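Local coordinates for beta-galactosidase (Geobacillus stearothermophilus, PDB 4OIF), which probably hydrolyses terminal non-reducing beta-D-galactose residues from beta-D-galactosides, as a zinc-binding enzyme of glycosyl hydrolase family 42, at residues R6-Q11 with G403-N408; F305-Y310 with M347-H352; Q315-L320 with G353-L358; P636-V641 with V681-R686. All coordinates share one frame; numbering follows the deposited sequence.

Interaction 1. Residues R6-Q11 with G403-N408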
loop_
_atom_site.group_PDB
_atom_site.type_symbol
_atom_site.label_atom_id
_atom_site.label_comp_id
_atom_site.label_asym_id
_atom_site.label_seq_id
_atom_site.Cartn_x
_atom_site.Cartn_y
_atom_site.Cartn_z
ATOM N N ARG A 6 -15.571 41.961 26.789
ATOM C CA ARG A 6 -15.208 40.583 27.080
ATOM C C ARG A 6 -16.435 39.686 27.054
ATOM O O ARG A 6 -17.536 40.098 27.419
ATOM C CB ARG A 6 -14.511 40.474 28.437
ATOM C CG ARG A 6 -13.123 41.086 28.473
ATOM C CD ARG A 6 -12.585 41.040 29.884
ATOM N NE ARG A 6 -11.181 41.433 29.956
ATOM C CZ ARG A 6 -10.749 42.685 30.086
ATOM N NH1 ARG A 6 -11.615 43.693 30.148
ATOM N NH2 ARG A 6 -9.445 42.929 30.148
ATOM N N THR A 7 -16.241 38.459 26.598
ATOM C CA THR A 7 -17.298 37.465 26.631
ATOM C C THR A 7 -16.725 36.183 27.230
ATOM O O THR A 7 -15.958 35.469 26.582
ATOM C CB THR A 7 -17.875 37.209 25.226
ATOM O OG1 THR A 7 -16.851 36.685 24.383
ATOM C CG2 THR A 7 -18.403 38.509 24.612
ATOM N N TYR A 8 -17.083 35.907 28.479
ATOM C CA TYR A 8 -16.526 34.767 29.206
ATOM C C TYR A 8 -17.237 33.462 28.856
ATOM O O TYR A 8 -18.467 33.402 28.824
ATOM C CB TYR A 8 -16.598 35.018 30.711
ATOM C CG TYR A 8 -15.771 36.198 31.185
ATOM C CD1 TYR A 8 -14.502 36.011 31.731
ATOM C CD2 TYR A 8 -16.261 37.496 31.097
ATOM C CE1 TYR A 8 -13.747 37.083 32.173
ATOM C CE2 TYR A 8 -15.509 38.578 31.534
ATOM C CZ TYR A 8 -14.255 38.364 32.071
ATOM O OH TYR A 8 -13.506 39.433 32.508
ATOM N N THR A 9 -16.463 32.413 28.597
ATOM C CA THR A 9 -17.056 31.149 28.174
ATOM C C THR A 9 -17.308 30.234 29.370
ATOM O O THR A 9 -18.145 29.335 29.299
ATOM C CB THR A 9 -16.175 30.419 27.118
ATOM O OG1 THR A 9 -14.852 30.211 27.634
ATOM C CG2 THR A 9 -16.098 31.231 25.822
ATOM N N THR A 10 -16.583 30.459 30.465
ATOM C CA THR A 10 -16.833 29.736 31.711
ATOM C C THR A 10 -16.865 30.696 32.881
ATOM O O THR A 10 -16.644 31.899 32.719
ATOM C CB THR A 10 -15.768 28.653 32.019
ATOM O OG1 THR A 10 -14.693 29.234 32.768
ATOM C CG2 THR A 10 -15.223 28.055 30.759
ATOM N N GLN A 11 -17.122 30.138 34.060
ATOM C CA GLN A 11 -17.186 30.899 35.304
ATOM C C GLN A 11 -15.790 31.314 35.782
ATOM O O GLN A 11 -15.654 32.039 36.762
ATOM C CB GLN A 11 -17.895 30.073 36.388
ATOM C CG GLN A 11 -18.600 30.889 37.441
ATOM C CD GLN A 11 -19.885 31.518 36.920
ATOM O OE1 GLN A 11 -20.407 31.120 35.876
ATOM N NE2 GLN A 11 -20.397 32.509 37.645
ATOM N N GLY A 403 -6.352 38.948 32.463
ATOM C CA GLY A 403 -7.030 40.019 31.752
ATOM C C GLY A 403 -7.342 39.666 30.310
ATOM O O GLY A 403 -8.213 40.262 29.672
ATOM N N ILE A 404 -6.622 38.680 29.792
ATOM C CA ILE A 404 -6.845 38.222 28.438
ATOM C C ILE A 404 -8.116 37.353 28.370
ATOM O O ILE A 404 -8.795 37.280 27.329
ATOM C CB ILE A 404 -5.611 37.468 27.936
ATOM C CG1 ILE A 404 -4.394 38.397 28.005
ATOM C CG2 ILE A 404 -5.815 36.964 26.519
ATOM C CD1 ILE A 404 -3.049 37.667 27.998
ATOM N N VAL A 405 -8.452 36.727 29.494
ATOM C CA VAL A 405 -9.625 35.861 29.564
ATOM C C VAL A 405 -10.891 36.567 29.079
ATOM O O VAL A 405 -11.253 37.642 29.565
ATOM C CB VAL A 405 -9.859 35.338 30.997
ATOM C CG1 VAL A 405 -11.163 34.548 31.072
ATOM C CG2 VAL A 405 -8.686 34.481 31.436
ATOM N N GLY A 406 -11.549 35.961 28.100
ATOM C CA GLY A 406 -12.786 36.497 27.567
ATOM C C GLY A 406 -12.616 37.572 26.512
ATOM O O GLY A 406 -13.601 38.012 25.927
ATOM N N THR A 407 -11.384 38.010 26.265
ATOM C CA THR A 407 -11.168 38.990 25.201
ATOM C C THR A 407 -11.348 38.364 23.819
ATOM O O THR A 407 -10.968 37.206 23.582
ATOM C CB THR A 407 -9.762 39.628 25.265
ATOM O OG1 THR A 407 -8.762 38.597 25.211
ATOM C CG2 THR A 407 -9.602 40.445 26.543
ATOM N N ASN A 408 -11.917 39.146 22.911
ATOM C CA ASN A 408 -12.094 38.726 21.527
ATOM C C ASN A 408 -11.067 39.377 20.607
ATOM O O ASN A 408 -10.109 40.007 21.080
ATOM C CB ASN A 408 -13.514 39.044 21.065
ATOM C CG ASN A 408 -14.565 38.249 21.842
ATOM O OD1 ASN A 408 -14.732 37.040 21.630
ATOM N ND2 ASN A 408 -15.271 38.921 22.750
HETATM O O HOH W 1 -10.287 38.895 31.814
#
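Residues Ile404 to Thr407 form a type II beta turn, and the chain at 6-8 passes beside it, with Thr7 N giving a nearly straight hydrogen bond (165°) to a lone pair of Gly406 O at 2.8 Å. Gly406 suits the third turn position: with phi at 83°, a CB would jam against the preceding carbonyl and crowd the Tyr8 ring. Arg6, extended from CG to NE, grips Gly403 O side-on, NE at 3.2 Å and NH2 at 3.0 Å, with the oxygen in the guanidinium plane. NH2 also salt-bridges Glu637. An alanine at Arg6 removes both the double grip on Gly403 O and the tie to Glu637, and would probably let the 6-8 chain sit less firmly against the turn. Tyr8 CD1 packs on Val405 CG1 at 3.7 Å, while a water donates to Val405 O and bonds weakly to Arg6 NE and Tyr8 OH. Asn408 ND2, its acceptor close to the amide plane, donates to Thr7 OG1 at 3.2 Å. The contact lies between the loop leading to strand 16-21 and the one following helix 386-399; Ile404 rests on Tyr640 and Phe642 of strand 638-645, and the Asn408 backbone bonds to Gln634.

Interaction 2. Residues F305-Y310 with M347-H352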
loop_
_atom_site.group_PDB
_atom_site.type_symbol
_atom_site.label_atom_id
_atom_site.label_comp_id
_atom_site.label_asym_id
_atom_site.label_seq_id
_atom_site.Cartn_x
_atom_site.Cartn_y
_atom_site.Cartn_z
ATOM N N PHE A 305 -3.991 28.863 11.526
ATOM C CA PHE A 305 -5.142 28.726 10.651
ATOM C C PHE A 305 -6.242 27.943 11.354
ATOM O O PHE A 305 -7.400 28.409 11.428
ATOM C CB PHE A 305 -4.755 28.043 9.345
ATOM C CG PHE A 305 -5.908 27.843 8.391
ATOM C CD1 PHE A 305 -6.257 28.840 7.489
ATOM C CD2 PHE A 305 -6.625 26.640 8.374
ATOM C CE1 PHE A 305 -7.314 28.651 6.586
ATOM C CE2 PHE A 305 -7.676 26.441 7.487
ATOM C CZ PHE A 305 -8.026 27.452 6.587
ATOM N N ILE A 306 -5.900 26.768 11.884
ATOM C CA ILE A 306 -6.954 26.006 12.576
ATOM C C ILE A 306 -7.527 26.760 13.788
ATOM O O ILE A 306 -8.742 26.746 14.029
ATOM C CB ILE A 306 -6.473 24.627 13.045
ATOM C CG1 ILE A 306 -6.175 23.761 11.838
ATOM C CG2 ILE A 306 -7.576 23.928 13.847
ATOM C CD1 ILE A 306 -7.428 23.341 11.089
ATOM N N ASN A 307 -6.665 27.434 14.539
ATOM C CA ASN A 307 -7.149 28.247 15.645
ATOM C C ASN A 307 -8.142 29.283 15.165
ATOM O O ASN A 307 -9.171 29.484 15.777
ATOM C CB ASN A 307 -6.000 28.934 16.358
ATOM C CG ASN A 307 -5.232 28.001 17.263
ATOM O OD1 ASN A 307 -5.697 26.908 17.611
ATOM N ND2 ASN A 307 -4.049 28.438 17.668
ATOM N N ASP A 308 -7.839 29.936 14.053
ATOM C CA ASP A 308 -8.715 30.977 13.570
ATOM C C ASP A 308 -10.053 30.362 13.179
ATOM O O ASP A 308 -11.132 30.925 13.448
ATOM C CB ASP A 308 -8.060 31.713 12.410
ATOM C CG ASP A 308 -6.879 32.557 12.864
ATOM O OD1 ASP A 308 -6.749 32.802 14.085
ATOM O OD2 ASP A 308 -6.075 32.975 12.010
ATOM N N LEU A 309 -9.983 29.183 12.579
ATOM C CA LEU A 309 -11.202 28.503 12.201
ATOM C C LEU A 309 -12.079 28.229 13.431
ATOM O O LEU A 309 -13.255 28.611 13.467
ATOM C CB LEU A 309 -10.873 27.202 11.454
ATOM C CG LEU A 309 -12.063 26.291 11.129
ATOM C CD1 LEU A 309 -13.096 26.985 10.243
ATOM C CD2 LEU A 309 -11.581 25.010 10.491
ATOM N N TYR A 310 -11.499 27.600 14.447
ATOM C CA TYR A 310 -12.284 27.140 15.593
ATOM C C TYR A 310 -12.708 28.267 16.538
ATOM O O TYR A 310 -13.745 28.181 17.198
ATOM C CB TYR A 310 -11.511 26.062 16.354
ATOM C CG TYR A 310 -11.476 24.745 15.608
ATOM C CD1 TYR A 310 -12.382 24.494 14.579
ATOM C CD2 TYR A 310 -10.552 23.756 15.929
ATOM C CE1 TYR A 310 -12.370 23.303 13.886
ATOM C CE2 TYR A 310 -10.533 22.552 15.239
ATOM C CZ TYR A 310 -11.443 22.338 14.210
ATOM O OH TYR A 310 -11.443 21.159 13.499
ATOM N N MET A 347 1.620 29.991 24.202
ATOM C CA MET A 347 1.350 31.410 24.003
ATOM C C MET A 347 0.641 31.641 22.669
ATOM O O MET A 347 -0.257 32.487 22.587
ATOM C CB MET A 347 2.638 32.226 24.071
ATOM C CG MET A 347 3.294 32.182 25.440
ATOM S SD MET A 347 2.239 32.870 26.729
ATOM C CE MET A 347 2.187 31.504 27.875
ATOM N N GLN A 348 1.028 30.886 21.637
ATOM C CA GLN A 348 0.370 31.022 20.340
ATOM C C GLN A 348 -1.101 30.660 20.454
ATOM O O GLN A 348 -1.971 31.300 19.845
ATOM C CB GLN A 348 1.026 30.151 19.276
ATOM C CG GLN A 348 0.408 30.387 17.906
ATOM C CD GLN A 348 0.813 29.367 16.860
ATOM O OE1 GLN A 348 1.164 28.224 17.179
ATOM N NE2 GLN A 348 0.750 29.774 15.592
ATOM N N MET A 349 -1.373 29.627 21.246
ATOM C CA MET A 349 -2.748 29.215 21.466
ATOM C C MET A 349 -3.549 30.332 22.113
ATOM O O MET A 349 -4.661 30.637 21.661
ATOM C CB MET A 349 -2.797 27.950 22.315
ATOM C CG MET A 349 -2.504 26.696 21.514
ATOM S SD MET A 349 -3.803 26.368 20.312
ATOM C CE MET A 349 -3.043 25.054 19.364
ATOM N N ILE A 350 -2.994 30.951 23.154
ATOM C CA ILE A 350 -3.702 32.069 23.788
ATOM C C ILE A 350 -3.877 33.254 22.817
ATOM O O ILE A 350 -4.887 33.952 22.833
ATOM C CB ILE A 350 -2.969 32.546 25.067
ATOM C CG1 ILE A 350 -2.784 31.371 26.035
ATOM C CG2 ILE A 350 -3.715 33.715 25.755
ATOM C CD1 ILE A 350 -4.086 30.739 26.473
ATOM N N ALA A 351 -2.893 33.465 21.957
ATOM C CA ALA A 351 -2.891 34.627 21.086
ATOM C C ALA A 351 -3.995 34.565 20.019
ATOM O O ALA A 351 -4.504 35.600 19.587
ATOM C CB ALA A 351 -1.530 34.779 20.432
ATOM N N HIS A 352 -4.359 33.359 19.595
ATOM C CA HIS A 352 -5.368 33.198 18.559
ATOM C C HIS A 352 -6.743 32.956 19.158
ATOM O O HIS A 352 -7.692 32.704 18.428
ATOM C CB HIS A 352 -5.000 32.056 17.609
ATOM C CG HIS A 352 -3.957 32.421 16.594
ATOM N ND1 HIS A 352 -4.273 32.810 15.310
ATOM C CD2 HIS A 352 -2.606 32.460 16.678
ATOM C CE1 HIS A 352 -3.160 33.076 14.648
ATOM N NE2 HIS A 352 -2.134 32.868 15.454
#
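Asn307, Asp308 and His352 all carry CG anti to the carbonyl carbon and beside the backbone N (chi1 -78° for His352), which turns their polar ends into the gap between helices 296-312 and 341-351 of the TIM barrel. The key link is a His-carboxylate hydrogen bond. His352 ND1 donates to Asp308 OD1 at 2.8 Å, almost straight at 170°, and the oxygen lies in the ring plane. The ring and carboxylate planes are 39° apart, and OD1 is met from above the carboxylate plane. Both residues are buried, so the carboxylate needs several partners: OD1 also forms a salt bridge with Arg311, and OD2 is hydrogen-bonded to Tyr446. Arg311 probably helps to keep Asp308 ionised, and the carboxylate in turn would favour a proton on ND1. A histidine suits the position just after helix 341-351, where its edge can donate without a long flexible arm. Beside this polar bridge, Asn307 is the most covered residue of the contact. Its CB sits against His352 CB at 3.5 Å, and Asn307 CA lies 6.0 Å from His352 CA. Met349, bent at chi2, swings its sulphur across the Asn307 amide, crossing it at about a right angle: SD lies 3.3 Å from OD1 of Asn307 and 3.4 Å from ND2 of the same side chain.

Interaction 3. Residues Q315-L320 with G353-L358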
loop_
_atom_site.group_PDB
_atom_site.type_symbol
_atom_site.label_atom_id
_atom_site.label_comp_id
_atom_site.label_asym_id
_atom_site.label_seq_id
_atom_site.Cartn_x
_atom_site.Cartn_y
_atom_site.Cartn_z
ATOM N N GLN A 315 -17.444 32.757 17.314
ATOM C CA GLN A 315 -17.028 34.156 17.421
ATOM C C GLN A 315 -16.860 34.582 18.880
ATOM O O GLN A 315 -17.378 35.618 19.315
ATOM C CB GLN A 315 -18.036 35.055 16.693
ATOM C CG GLN A 315 -17.982 34.949 15.163
ATOM C CD GLN A 315 -16.837 35.760 14.536
ATOM O OE1 GLN A 315 -17.002 36.933 14.182
ATOM N NE2 GLN A 315 -15.679 35.132 14.401
ATOM N N GLN A 316 -16.144 33.749 19.626
ATOM C CA GLN A 316 -15.903 33.950 21.049
ATOM C C GLN A 316 -14.614 33.190 21.392
ATOM O O GLN A 316 -14.112 32.437 20.560
ATOM C CB GLN A 316 -17.094 33.445 21.869
ATOM C CG GLN A 316 -17.273 31.941 21.753
ATOM C CD GLN A 316 -18.400 31.381 22.605
ATOM O OE1 GLN A 316 -19.248 32.118 23.121
ATOM N NE2 GLN A 316 -18.421 30.059 22.744
ATOM N N PRO A 317 -14.065 33.377 22.605
ATOM C CA PRO A 317 -12.864 32.585 22.897
ATOM C C PRO A 317 -13.125 31.072 22.831
ATOM O O PRO A 317 -14.239 30.628 23.118
ATOM C CB PRO A 317 -12.504 33.005 24.321
ATOM C CG PRO A 317 -13.131 34.340 24.496
ATOM C CD PRO A 317 -14.388 34.313 23.697
ATOM N N PHE A 318 -12.116 30.298 22.444
ATOM C CA PHE A 318 -12.239 28.846 22.445
ATOM C C PHE A 318 -11.375 28.248 23.550
ATOM O O PHE A 318 -10.619 28.945 24.201
ATOM C CB PHE A 318 -11.859 28.260 21.077
ATOM C CG PHE A 318 -10.381 28.315 20.771
ATOM C CD1 PHE A 318 -9.832 29.417 20.127
ATOM C CD2 PHE A 318 -9.542 27.250 21.111
ATOM C CE1 PHE A 318 -8.474 29.473 19.841
ATOM C CE2 PHE A 318 -8.180 27.294 20.826
ATOM C CZ PHE A 318 -7.646 28.413 20.187
ATOM N N LEU A 319 -11.490 26.950 23.764
ATOM C CA LEU A 319 -10.692 26.311 24.787
ATOM C C LEU A 319 -9.819 25.218 24.177
ATOM O O LEU A 319 -10.311 24.260 23.588
ATOM C CB LEU A 319 -11.594 25.753 25.902
ATOM C CG LEU A 319 -12.360 26.813 26.722
ATOM C CD1 LEU A 319 -13.500 26.211 27.534
ATOM C CD2 LEU A 319 -11.433 27.624 27.631
ATOM N N LEU A 320 -8.507 25.384 24.288
ATOM C CA LEU A 320 -7.610 24.294 23.959
ATOM C C LEU A 320 -7.847 23.209 24.994
ATOM O O LEU A 320 -7.564 23.407 26.176
ATOM C CB LEU A 320 -6.159 24.744 23.958
ATOM C CG LEU A 320 -5.166 23.638 23.607
ATOM C CD1 LEU A 320 -5.453 23.131 22.207
ATOM C CD2 LEU A 320 -3.726 24.136 23.725
ATOM N N GLY A 353 -6.858 33.055 20.484
ATOM C CA GLY A 353 -8.167 33.089 21.111
ATOM C C GLY A 353 -8.490 32.124 22.244
ATOM O O GLY A 353 -9.541 32.243 22.872
ATOM N N SER A 354 -7.608 31.177 22.529
ATOM C CA SER A 354 -7.885 30.217 23.602
ATOM C C SER A 354 -7.856 30.842 25.000
ATOM O O SER A 354 -6.969 31.640 25.318
ATOM C CB SER A 354 -6.887 29.063 23.548
ATOM O OG SER A 354 -7.139 28.123 24.575
ATOM N N ASP A 355 -8.829 30.479 25.833
ATOM C CA ASP A 355 -8.806 30.845 27.253
ATOM C C ASP A 355 -8.344 29.677 28.125
ATOM O O ASP A 355 -8.632 29.633 29.322
ATOM C CB ASP A 355 -10.179 31.337 27.721
ATOM C CG ASP A 355 -10.458 32.766 27.293
ATOM O OD1 ASP A 355 -9.499 33.484 26.932
ATOM O OD2 ASP A 355 -11.637 33.180 27.321
ATOM N N SER A 356 -7.609 28.742 27.533
ATOM C CA SER A 356 -7.049 27.629 28.294
ATOM C C SER A 356 -5.800 27.047 27.646
ATOM O O SER A 356 -5.614 27.147 26.438
ATOM C CB SER A 356 -8.084 26.516 28.466
ATOM O OG SER A 356 -8.397 25.921 27.220
ATOM N N ILE A 357 -4.947 26.459 28.479
ATOM C CA ILE A 357 -3.910 25.538 28.055
ATOM C C ILE A 357 -4.122 24.211 28.804
ATOM O O ILE A 357 -3.860 24.077 30.020
ATOM C CB ILE A 357 -2.488 26.092 28.303
ATOM C CG1 ILE A 357 -2.272 27.410 27.540
ATOM C CG2 ILE A 357 -1.454 25.069 27.885
ATOM C CD1 ILE A 357 -2.324 27.288 26.022
ATOM N N LEU A 358 -4.634 23.237 28.063
ATOM C CA LEU A 358 -4.949 21.939 28.624
ATOM C C LEU A 358 -4.231 20.835 27.839
ATOM O O LEU A 358 -4.118 20.877 26.608
ATOM C CB LEU A 358 -6.465 21.716 28.642
ATOM C CG LEU A 358 -7.255 22.743 29.468
ATOM C CD1 LEU A 358 -8.770 22.686 29.199
ATOM C CD2 LEU A 358 -6.964 22.573 30.955
#
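Phe318 and Ser354 pack closely at the heart of this buried contact. Phe318 holds CG in the crowded position between backbone N and carbonyl carbon, which lays its ring under Ser354: CB stands over one face, 3.8 Å from the ring centroid, in a CH-pi contact offset toward the rim. Gly353, with positive phi, is the C-prime residue of the Schellman motif ending helix 341-351, and a CB there would crowd Phe318 CE1. Two serines, short enough to bring a hydroxyl close to the backbone, satisfy buried backbone groups. Ser354 OG, anti to its own backbone N, accepts from Leu320 N at 3.1 Å and donates to Ser356 O at 2.6 Å. Ser356 OG donates to Leu320 O at 2.8 Å, coming from above the carbonyl plane. Asp355 N lies nearly on the C=O axis of Phe318, 2.9 Å from Phe318 O. Looser ties lie at the margins: Phe318 N reaches Gly353 O at 3.3 Å with a bent bond, and Leu320 CD2 touches Ile357 CD1 lightly at 4.1 Å, although Leu320 itself is well covered, its CB against Ser354 OG and Ser356 O. Solvent lies towards Gln315, while Asp355, alongside Pro317, salt-bridges Arg633 and accepts from Gly406 N. Strands 319-322 and 356-359, joined through helix 341-351, are a beta-alpha-beta crossover of the TIM barrel; the first carries the predicted nucleophile Glu322 at its end.

Interaction 4. Residues P636-V641 with V681-R686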
loop_
_atom_site.group_PDB
_atom_site.type_symbol
_atom_site.label_atom_id
_atom_site.label_comp_id
_atom_site.label_asym_id
_atom_site.label_seq_id
_atom_site.Cartn_x
_atom_site.Cartn_y
_atom_site.Cartn_z
ATOM N N PRO A 636 -11.653 46.052 26.101
ATOM C CA PRO A 636 -12.176 47.415 25.954
ATOM C C PRO A 636 -11.104 48.465 26.222
ATOM O O PRO A 636 -10.942 49.411 25.453
ATOM C CB PRO A 636 -13.278 47.485 27.013
ATOM C CG PRO A 636 -13.689 46.075 27.238
ATOM C CD PRO A 636 -12.445 45.258 27.061
ATOM N N GLU A 637 -10.358 48.262 27.302
ATOM C CA GLU A 637 -9.355 49.210 27.755
ATOM C C GLU A 637 -7.981 49.057 27.095
ATOM O O GLU A 637 -7.190 49.999 27.119
ATOM C CB GLU A 637 -9.197 49.100 29.274
ATOM C CG GLU A 637 -8.529 47.813 29.766
ATOM C CD GLU A 637 -9.482 46.620 29.850
ATOM O OE1 GLU A 637 -10.594 46.692 29.291
ATOM O OE2 GLU A 637 -9.114 45.608 30.486
ATOM N N CYS A 638 -7.681 47.894 26.518
ATOM C CA CYS A 638 -6.340 47.689 25.969
ATOM C C CYS A 638 -6.167 46.540 24.982
ATOM O O CYS A 638 -6.993 45.635 24.875
ATOM C CB CYS A 638 -5.345 47.482 27.110
ATOM S SG CYS A 638 -5.561 45.932 27.956
ATOM N N ASP A 639 -5.055 46.600 24.263
ATOM C CA ASP A 639 -4.650 45.527 23.381
ATOM C C ASP A 639 -3.639 44.622 24.097
ATOM O O ASP A 639 -2.772 45.097 24.827
ATOM C CB ASP A 639 -4.061 46.095 22.082
ATOM C CG ASP A 639 -5.125 46.706 21.167
ATOM O OD1 ASP A 639 -6.277 46.209 21.143
ATOM O OD2 ASP A 639 -4.797 47.682 20.458
ATOM N N TYR A 640 -3.788 43.315 23.915
ATOM C CA TYR A 640 -2.798 42.338 24.353
ATOM C C TYR A 640 -2.145 41.733 23.131
ATOM O O TYR A 640 -2.795 41.092 22.320
ATOM C CB TYR A 640 -3.418 41.232 25.198
ATOM C CG TYR A 640 -4.043 41.690 26.483
ATOM C CD1 TYR A 640 -5.427 41.746 26.622
ATOM C CD2 TYR A 640 -3.257 42.059 27.566
ATOM C CE1 TYR A 640 -6.008 42.159 27.806
ATOM C CE2 TYR A 640 -3.830 42.468 28.753
ATOM C CZ TYR A 640 -5.203 42.517 28.869
ATOM O OH TYR A 640 -5.782 42.923 30.050
ATOM N N VAL A 641 -0.847 41.932 23.013
ATOM C CA VAL A 641 -0.138 41.588 21.811
ATOM C C VAL A 641 0.928 40.544 22.098
ATOM O O VAL A 641 1.703 40.670 23.029
ATOM C CB VAL A 641 0.474 42.851 21.194
ATOM C CG1 VAL A 641 1.152 42.528 19.871
ATOM C CG2 VAL A 641 -0.623 43.910 21.000
ATOM N N VAL A 681 4.991 38.949 25.652
ATOM C CA VAL A 681 3.577 39.269 25.790
ATOM C C VAL A 681 3.461 40.679 26.315
ATOM O O VAL A 681 3.985 41.022 27.376
ATOM C CB VAL A 681 2.844 38.298 26.706
ATOM C CG1 VAL A 681 1.375 38.653 26.760
ATOM C CG2 VAL A 681 3.000 36.888 26.171
ATOM N N VAL A 682 2.757 41.498 25.560
ATOM C CA VAL A 682 2.856 42.929 25.712
ATOM C C VAL A 682 1.473 43.563 25.814
ATOM O O VAL A 682 0.498 43.038 25.294
ATOM C CB VAL A 682 3.699 43.488 24.541
ATOM C CG1 VAL A 682 2.932 44.485 23.691
ATOM C CG2 VAL A 682 4.981 44.072 25.079
ATOM N N GLU A 683 1.382 44.663 26.544
ATOM C CA GLU A 683 0.097 45.314 26.761
ATOM C C GLU A 683 0.158 46.750 26.273
ATOM O O GLU A 683 1.146 47.451 26.494
ATOM C CB GLU A 683 -0.290 45.265 28.239
ATOM C CG GLU A 683 -1.549 46.026 28.592
ATOM C CD GLU A 683 -1.753 46.145 30.091
ATOM O OE1 GLU A 683 -2.568 46.988 30.519
ATOM O OE2 GLU A 683 -1.091 45.400 30.843
ATOM N N LYS A 684 -0.889 47.181 25.584
ATOM C CA LYS A 684 -0.932 48.538 25.061
ATOM C C LYS A 684 -2.253 49.205 25.402
ATOM O O LYS A 684 -3.306 48.777 24.935
ATOM C CB LYS A 684 -0.708 48.540 23.550
ATOM C CG LYS A 684 -0.706 49.932 22.967
ATOM C CD LYS A 684 0.097 50.001 21.698
ATOM C CE LYS A 684 -0.022 51.381 21.084
ATOM N NZ LYS A 684 -1.397 51.656 20.575
ATOM N N ARG A 685 -2.193 50.247 26.226
ATOM C CA ARG A 685 -3.405 50.922 26.684
ATOM C C ARG A 685 -4.136 51.577 25.523
ATOM O O ARG A 685 -3.512 52.152 24.633
ATOM C CB ARG A 685 -3.077 51.968 27.749
ATOM C CG ARG A 685 -4.304 52.563 28.420
ATOM C CD ARG A 685 -5.054 51.486 29.179
ATOM N NE ARG A 685 -4.183 50.836 30.153
ATOM C CZ ARG A 685 -4.454 49.682 30.753
ATOM N NH1 ARG A 685 -5.578 49.036 30.480
ATOM N NH2 ARG A 685 -3.594 49.173 31.626
ATOM N N ARG A 686 -5.460 51.473 25.530
ATOM C CA ARG A 686 -6.268 52.025 24.453
ATOM C C ARG A 686 -6.687 53.453 24.766
ATOM O O ARG A 686 -6.405 54.364 23.994
ATOM C CB ARG A 686 -7.500 51.158 24.199
ATOM C CG ARG A 686 -8.373 51.656 23.061
ATOM C CD ARG A 686 -9.632 50.808 22.882
ATOM N NE ARG A 686 -9.392 49.376 23.068
ATOM C CZ ARG A 686 -8.689 48.607 22.239
ATOM N NH1 ARG A 686 -8.126 49.125 21.155
ATOM N NH2 ARG A 686 -8.541 47.314 22.501
HETATM O O HOH W 2 -5.920 49.235 18.545
HETATM O O HOH W 3 -2.530 48.774 19.468
#
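Strands 638-641 and 681-685 pair antiparallel in the five-stranded sheet of the C-terminal domain, their directions 161° apart. The first shell is backbone: Asp639 and Lys684 exchange two hydrogen bonds, and so do Val641 and Val682, with Val641 N to Val682 O at 2.9 Å almost straight. Beta-branched valines suit these extended positions, and Val641 CB meets Val682 CG1 on the face that Asp639 and Lys684 also occupy. At the chain's last residue, Arg686 N bonds to Glu637 O, and the arginine, extended to CD and bent at chi3, folds its guanidinium back over the start of the other strand. Its NE donates to Pro636 O at 2.8 Å; the oxygen lies in the guanidinium plane, while NE stands above the carbonyl plane. NH2 makes a salt bridge to Asp639 OD1 at 2.9 Å, the two planes 74° apart and the oxygen met from above the carboxylate plane. A second shell holds these groups in place: Gln634 NE2 bonds to Asp639 OD1, and Ala635 O takes another bond from Arg686 NH2. Two waters donate to Asp639 OD2, and one also accepts from Lys684 NZ, which itself pairs with Glu657. An alanine in place of Asp639 would probably loosen the C-terminal arginine, by losing this salt bridge and its water links. On the other face, Arg685 bends at chi2 and chi3 so that its NH2 salt-bridges Glu683 OE1 at 2.7 Å. There Cys638 SG lies 3.5 Å above the Tyr640 ring plane, offset toward the rim.

How the interactions relate
Interactions 2 and 3 are fully buried and interlock within the barrel, their segments alternating along the chain: helix 341-351 packs in one and its C-terminal cap opens the other, with Met349 O probably accepting from Ser354 N. Their chemistry is accordingly economical, a buried carboxylate shared among several partners in one and serine hydroxyls satisfying backbone groups in the other. Interaction 1, partly buried, encloses both in its chain loop and touches both, Ile404 CG2 meeting Ile350 CG2. Interaction 4 lies farthest out, joining two strands of a different domain through regular backbone bonding and partly exposed charges; its Tyr640 packs against Ile404, so interaction 1 lies where barrel and C-terminal sheet meet.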